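Local coordinates for protein putative phosphosugar isomerase (Silicibacter pomeroyi DSS-3, PDB 3FJ1) that is of unconfirmed function but, as a protein with two SIS domains, probably binds phosphosugars or related carbohydrate derivatives and may act as an isomerase or aminotransferase, at residues Asp194-Glu197 against Met198-Ala201; Val314-Tyr317 against Ser318-Ala322. All coordinates share one frame; numbering follows the deposited sequence. Where two conformers were deposited one is given.

Contact 1: Asp194-Glu197 against Met198-Ala201; sequences DWPE and MRVA
R199 reaches back over the start of its own helix to D194, and the charged pair is joined through a single nitrogen. NH1 of R199 lies 2.8 Å from OD1 of D194 in a salt bridge whose hydrogen bond is weak, with the carboxylate and guanidinium planes 77° apart. The same NH1 gives a straighter bond to the backbone O of D194 (3.0 Å), approaching from above the carbonyl plane while the oxygen stays in the plane of the guanidinium. A chi1 of -50° sends the arginine chain backward, and the turn at chi3 swings the guanidinium across toward D194; NE carries a second salt bridge to E326. NE1 of W195 is hydrogen-bonded to O of E298.

Apolar contact is lighter. CA of P196 sits over one guanidinium face, and CB of W195 meets CB of M198 at 4.0 Å.

Backbone bonds make up the rest. O of W195 accepts N of R199 at 3.2 Å and, weakly, N of M198; V200 N to P196 O (3.0 Å) and A201 N to E197 O continue the pattern. W195 is the N-cap of helix 196-204, whose start packs against helix 308-326 and strands 257-259 and 284-286 in this SIS-type fold.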
ATOM      1  N   ASP A 194      -8.083  26.671  -8.051  1.00 11.73           N
ATOM      2  CA  ASP A 194      -6.704  26.533  -7.580  1.00 11.95           C
ATOM      3  C   ASP A 194      -6.492  26.803  -6.095  1.00 11.87           C
ATOM      4  O   ASP A 194      -5.368  26.878  -5.637  1.00 10.68           O
ATOM      5  CB  ASP A 194      -5.720  27.271  -8.499  1.00 12.48           C
ATOM      6  CG  ASP A 194      -5.937  28.752  -8.540  1.00 13.14           C
ATOM      7  OD1 ASP A 194      -6.514  29.318  -7.584  1.00 12.68           O
ATOM      8  OD2 ASP A 194      -5.454  29.364  -9.517  1.00 13.87           O
ATOM      9  N   TRP A 195      -7.591  26.877  -5.345  1.00 12.52           N
ATOM     10  CA  TRP A 195      -7.547  26.871  -3.877  1.00 12.90           C
ATOM     11  C   TRP A 195      -6.522  27.805  -3.248  1.00 13.47           C
ATOM     12  O   TRP A 195      -5.657  27.355  -2.478  1.00 13.76           O
ATOM     13  CB  TRP A 195      -7.342  25.440  -3.336  1.00 12.57           C
ATOM     14  CG  TRP A 195      -8.408  24.451  -3.712  1.00 12.32           C
ATOM     15  CD1 TRP A 195      -9.731  24.718  -3.924  1.00 12.59           C
ATOM     16  CD2 TRP A 195      -8.266  23.024  -3.847  1.00 12.55           C
ATOM     17  NE1 TRP A 195     -10.398  23.575  -4.218  1.00 12.49           N
ATOM     18  CE2 TRP A 195      -9.535  22.511  -4.163  1.00 12.48           C
ATOM     19  CE3 TRP A 195      -7.195  22.137  -3.713  1.00 12.19           C
ATOM     20  CZ2 TRP A 195      -9.769  21.138  -4.382  1.00 12.36           C
ATOM     21  CZ3 TRP A 195      -7.419  20.794  -3.942  1.00 12.26           C
ATOM     22  CH2 TRP A 195      -8.706  20.305  -4.272  1.00 12.26           C
ATOM     23  N   PRO A 196      -6.660  29.114  -3.493  1.00 13.62           N
ATOM     24  CA  PRO A 196      -5.694  30.108  -2.964  1.00 13.90           C
ATOM     25  C   PRO A 196      -5.458  30.055  -1.445  1.00 14.20           C
ATOM     26  O   PRO A 196      -4.335  30.248  -0.991  1.00 13.85           O
ATOM     27  CB  PRO A 196      -6.294  31.461  -3.386  1.00 14.04           C
ATOM     28  CG  PRO A 196      -7.700  31.190  -3.775  1.00 14.54           C
ATOM     29  CD  PRO A 196      -7.774  29.755  -4.233  1.00 14.16           C
ATOM     30  N   GLU A 197      -6.513  29.796  -0.689  1.00 15.21           N
ATOM     31  CA  GLU A 197      -6.434  29.676   0.769  1.00 16.40           C
ATOM     32  C   GLU A 197      -5.505  28.523   1.182  1.00 16.14           C
ATOM     33  O   GLU A 197      -4.770  28.648   2.154  1.00 15.22           O
ATOM     34  CB  GLU A 197      -7.830  29.529   1.377  1.00 17.93           C
ATOM     35  CG  GLU A 197      -8.614  28.253   0.962  1.00 18.98           C
ATOM     36  CD  GLU A 197      -9.111  28.234  -0.519  1.00 19.60           C
ATOM     37  OE1 GLU A 197      -8.935  29.192  -1.285  1.00 21.74           O
ATOM     38  OE2 GLU A 197      -9.687  27.269  -0.910  1.00 19.81           O
HETATM   39  N   MSE A 198      -5.501  27.410   0.431  1.00 16.48           N
HETATM   40  CA  MSE A 198      -4.583  26.311   0.715  0.50 16.93           C
HETATM   41  C   MSE A 198      -3.145  26.715   0.380  1.00 15.72           C
HETATM   42  O   MSE A 198      -2.229  26.371   1.082  1.00 15.38           O
HETATM   43  CB  MSE A 198      -4.961  25.059  -0.093  0.50 18.54           C
HETATM   44  CG  MSE A 198      -3.931  23.940  -0.030  0.50 20.34           C
HETATM   45 SE   MSE A 198      -3.835  23.142   1.735  0.50 23.92          SE
HETATM   46  CE  MSE A 198      -5.553  22.290   1.606  0.50 21.02           C
ATOM     47  N   ARG A 199      -2.962  27.447  -0.714  1.00 15.29           N
ATOM     48  CA  ARG A 199      -1.623  27.846  -1.127  1.00 15.44           C
ATOM     49  C   ARG A 199      -0.990  28.740  -0.033  1.00 14.56           C
ATOM     50  O   ARG A 199       0.182  28.582   0.317  1.00 14.49           O
ATOM     51  CB  ARG A 199      -1.639  28.529  -2.496  1.00 16.52           C
ATOM     52  CG  ARG A 199      -2.386  27.753  -3.574  1.00 17.84           C
ATOM     53  CD  ARG A 199      -2.008  28.116  -4.998  1.00 18.82           C
ATOM     54  NE  ARG A 199      -2.036  29.557  -5.292  1.00 19.81           N
ATOM     55  CZ  ARG A 199      -3.066  30.234  -5.778  1.00 19.83           C
ATOM     56  NH1 ARG A 199      -4.225  29.668  -6.002  1.00 20.26           N
ATOM     57  NH2 ARG A 199      -2.937  31.523  -6.019  1.00 20.01           N
ATOM     58  N   VAL A 200      -1.766  29.676   0.507  1.00 13.89           N
ATOM     59  CA  VAL A 200      -1.289  30.491   1.635  1.00 13.35           C
ATOM     60  C   VAL A 200      -0.917  29.612   2.855  1.00 12.47           C
ATOM     61  O   VAL A 200       0.125  29.831   3.479  1.00 11.25           O
ATOM     62  CB  VAL A 200      -2.334  31.564   2.042  1.00 13.75           C
ATOM     63  CG1 VAL A 200      -1.901  32.293   3.296  1.00 14.75           C
ATOM     64  CG2 VAL A 200      -2.533  32.518   0.873  1.00 14.70           C
ATOM     65  N   ALA A 201      -1.757  28.634   3.181  1.00 12.09           N
ATOM     66  CA  ALA A 201      -1.519  27.744   4.337  1.00 11.48           C
ATOM     67  C   ALA A 201      -0.249  26.946   4.150  1.00 11.25           C
ATOM     68  O   ALA A 201       0.531  26.810   5.089  1.00 10.45           O
ATOM     69  CB  ALA A 201      -2.674  26.779   4.596  1.00 10.65           C
TER

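Contact 2: Val314-Tyr317 against Ser318-Ala322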
ATOM      1  N   VAL A 314      -7.810  16.845 -10.368  1.00  7.29           N
ATOM      2  CA  VAL A 314      -7.526  17.921 -11.341  1.00  7.53           C
ATOM      3  C   VAL A 314      -7.431  19.278 -10.594  1.00  7.29           C
ATOM      4  O   VAL A 314      -6.499  20.085 -10.841  1.00  7.47           O
ATOM      5  CB  VAL A 314      -8.515  17.939 -12.522  1.00  6.81           C
ATOM      6  CG1 VAL A 314      -8.346  19.226 -13.347  1.00  7.36           C
ATOM      7  CG2 VAL A 314      -8.312  16.660 -13.439  1.00  5.82           C
ATOM      8  N   SER A 315      -8.368  19.525  -9.688  1.00  7.79           N
ATOM      9  CA  SER A 315      -8.317  20.752  -8.882  1.00  7.92           C
ATOM     10  C   SER A 315      -7.028  20.794  -8.034  1.00  8.66           C
ATOM     11  O   SER A 315      -6.382  21.837  -7.893  1.00  8.68           O
ATOM     12  CB  SER A 315      -9.559  20.897  -8.027  1.00  8.35           C
ATOM     13  OG  SER A 315     -10.713  21.156  -8.847  1.00  8.35           O
ATOM     14  N   PHE A 316      -6.666  19.649  -7.472  1.00  8.67           N
ATOM     15  CA  PHE A 316      -5.437  19.569  -6.686  1.00  8.92           C
ATOM     16  C   PHE A 316      -4.213  19.901  -7.540  1.00  8.91           C
ATOM     17  O   PHE A 316      -3.326  20.643  -7.099  1.00  8.39           O
ATOM     18  CB  PHE A 316      -5.278  18.172  -6.061  1.00  9.00           C
ATOM     19  CG  PHE A 316      -3.971  17.993  -5.322  1.00  9.21           C
ATOM     20  CD1 PHE A 316      -3.829  18.438  -4.041  1.00  9.72           C
ATOM     21  CD2 PHE A 316      -2.888  17.384  -5.921  1.00  9.39           C
ATOM     22  CE1 PHE A 316      -2.623  18.274  -3.369  1.00 10.08           C
ATOM     23  CE2 PHE A 316      -1.689  17.240  -5.258  1.00 10.00           C
ATOM     24  CZ  PHE A 316      -1.557  17.670  -3.998  1.00  9.48           C
ATOM     25  N   TYR A 317      -4.141  19.299  -8.728  1.00  8.51           N
ATOM     26  CA  TYR A 317      -3.014  19.524  -9.640  1.00  9.24           C
ATOM     27  C   TYR A 317      -2.853  21.015  -9.935  1.00  9.43           C
ATOM     28  O   TYR A 317      -1.751  21.570  -9.950  1.00  8.72           O
ATOM     29  CB  TYR A 317      -3.220  18.785 -10.965  1.00  9.55           C
ATOM     30  CG  TYR A 317      -3.128  17.255 -10.946  1.00  9.37           C
ATOM     31  CD1 TYR A 317      -2.255  16.571 -10.097  1.00  9.18           C
ATOM     32  CD2 TYR A 317      -3.851  16.509 -11.872  1.00  9.22           C
ATOM     33  CE1 TYR A 317      -2.156  15.173 -10.140  1.00  9.38           C
ATOM     34  CE2 TYR A 317      -3.756  15.112 -11.915  1.00  9.05           C
ATOM     35  CZ  TYR A 317      -2.903  14.462 -11.057  1.00  9.61           C
ATOM     36  OH  TYR A 317      -2.836  13.069 -11.125  1.00 10.26           O
ATOM     37  N   SER A 318      -3.996  21.633 -10.200  1.00  9.56           N
ATOM     38  CA  SER A 318      -4.097  23.056 -10.469  1.00 10.94           C
ATOM     39  C   SER A 318      -3.605  23.878  -9.260  1.00 10.71           C
ATOM     40  O   SER A 318      -2.831  24.804  -9.430  1.00 10.07           O
ATOM     41  CB  SER A 318      -5.543  23.400 -10.844  1.00 10.63           C
ATOM     42  OG  SER A 318      -5.686  24.797 -11.051  1.00 12.12           O
HETATM   43  N   MSE A 319      -4.021  23.517  -8.046  1.00 10.55           N
HETATM   44  CA  MSE A 319      -3.523  24.181  -6.826  1.00 10.52           C
HETATM   45  C   MSE A 319      -1.986  24.084  -6.712  1.00 10.18           C
HETATM   46  O   MSE A 319      -1.282  25.108  -6.519  1.00  9.53           O
HETATM   47  CB  MSE A 319      -4.200  23.623  -5.579  1.00 10.74           C
HETATM   48  CG  MSE A 319      -3.843  24.293  -4.257  1.00 11.44           C
HETATM   49 SE   MSE A 319      -2.129  23.691  -3.528  1.00 13.06          SE
HETATM   50  CE  MSE A 319      -2.733  21.922  -2.897  1.00 12.18           C
ATOM     51  N   VAL A 320      -1.463  22.867  -6.912  1.00 10.33           N
ATOM     52  CA  VAL A 320      -0.002  22.622  -6.806  1.00 10.09           C
ATOM     53  C   VAL A 320       0.775  23.428  -7.856  1.00 10.41           C
ATOM     54  O   VAL A 320       1.785  24.051  -7.540  1.00 10.68           O
ATOM     55  CB  VAL A 320       0.322  21.121  -6.897  1.00  9.76           C
ATOM     56  CG1 VAL A 320       1.847  20.854  -7.051  1.00 10.21           C
ATOM     57  CG2 VAL A 320      -0.237  20.369  -5.636  1.00  9.97           C
ATOM     58  N   GLU A 321       0.294  23.459  -9.089  1.00 10.83           N
ATOM     59  CA  GLU A 321       0.999  24.224 -10.126  1.00 11.20           C
ATOM     60  C   GLU A 321       1.009  25.713  -9.756  1.00 10.96           C
ATOM     61  O   GLU A 321       2.035  26.388  -9.919  1.00 11.66           O
ATOM     62  CB  GLU A 321       0.378  23.976 -11.497  1.00 11.54           C
ATOM     63  CG  GLU A 321       1.187  24.531 -12.663  1.00 11.58           C
ATOM     64  CD  GLU A 321       1.099  26.032 -12.856  1.00 11.35           C
ATOM     65  OE1 GLU A 321       0.042  26.675 -12.545  1.00 11.24           O
ATOM     66  OE2 GLU A 321       2.107  26.579 -13.388  1.00 11.73           O
ATOM     67  N   ALA A 322      -0.125  26.241  -9.288  1.00 11.58           N
ATOM     68  CA  ALA A 322      -0.197  27.648  -8.915  1.00 11.64           C
ATOM     69  C   ALA A 322       0.747  27.919  -7.732  1.00 12.56           C
ATOM     70  O   ALA A 322       1.398  28.950  -7.684  1.00 13.30           O
ATOM     71  CB  ALA A 322      -1.627  28.043  -8.560  1.00 11.61           C
TER
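F316 and V320 meet one turn apart on helix 308-326, an alpha-helix of the second SIS domain, in an i to i+4 CH-pi contact. CG2 of V320 lies over one face of the phenyl ring, 3.7 Å from its centroid and displaced toward the rim. A chi1 of 176° makes the ring of F316 stand out from the helix, where CG2, also projecting from it, can lie over that face. CE of M319 adds a second methyl, 3.7 Å from CE1 of F316, brought there by bends at chi2 and chi3 of the selenomethionine. Were F316 replaced by an alanine, CG2 of V320 and CE of M319 would probably lose their aromatic partner, and a gap would open beside A223 of helix 217-231.

The backbone fixes this spacing: N of V320 bonds to O of F316 at 2.9 Å, with matching i to i+4 bonds from S318, M319 and E321.

Farther out, V320 packs on F227 of helix 217-231 and M319 on M198 of helix 196-204. The buried polar ends find partners beyond the segment: OH of Y317 bonds to E222, E321 to T7, and OG of S315 to the carbonyl of A190. OG of S318 is hydrogen-bonded to O of I193, O of S191 and NH1 of R10.

How the contacts relate
Following the chain from the N terminus, contact 1 comes first, at the loop into helix 196-204, and is complete well before contact 2 begins within helix 308-326. Each closes only a local turn, so the two neither nest nor cross. The intervening chain contains the parallel sheet of the second SIS domain, yet the two sites end up with centres about 10 Å apart. They touch directly: O of D194 packs 3.3 Å from CG of M319, and CD of R199 lies 3.6 Å from CB of A322. L258 of strand 257-259 packs against W195 and M198, and F285 of strand 284-286 against E197, M198 and A201, so helix 196-204 joins the sheet to helix 308-326.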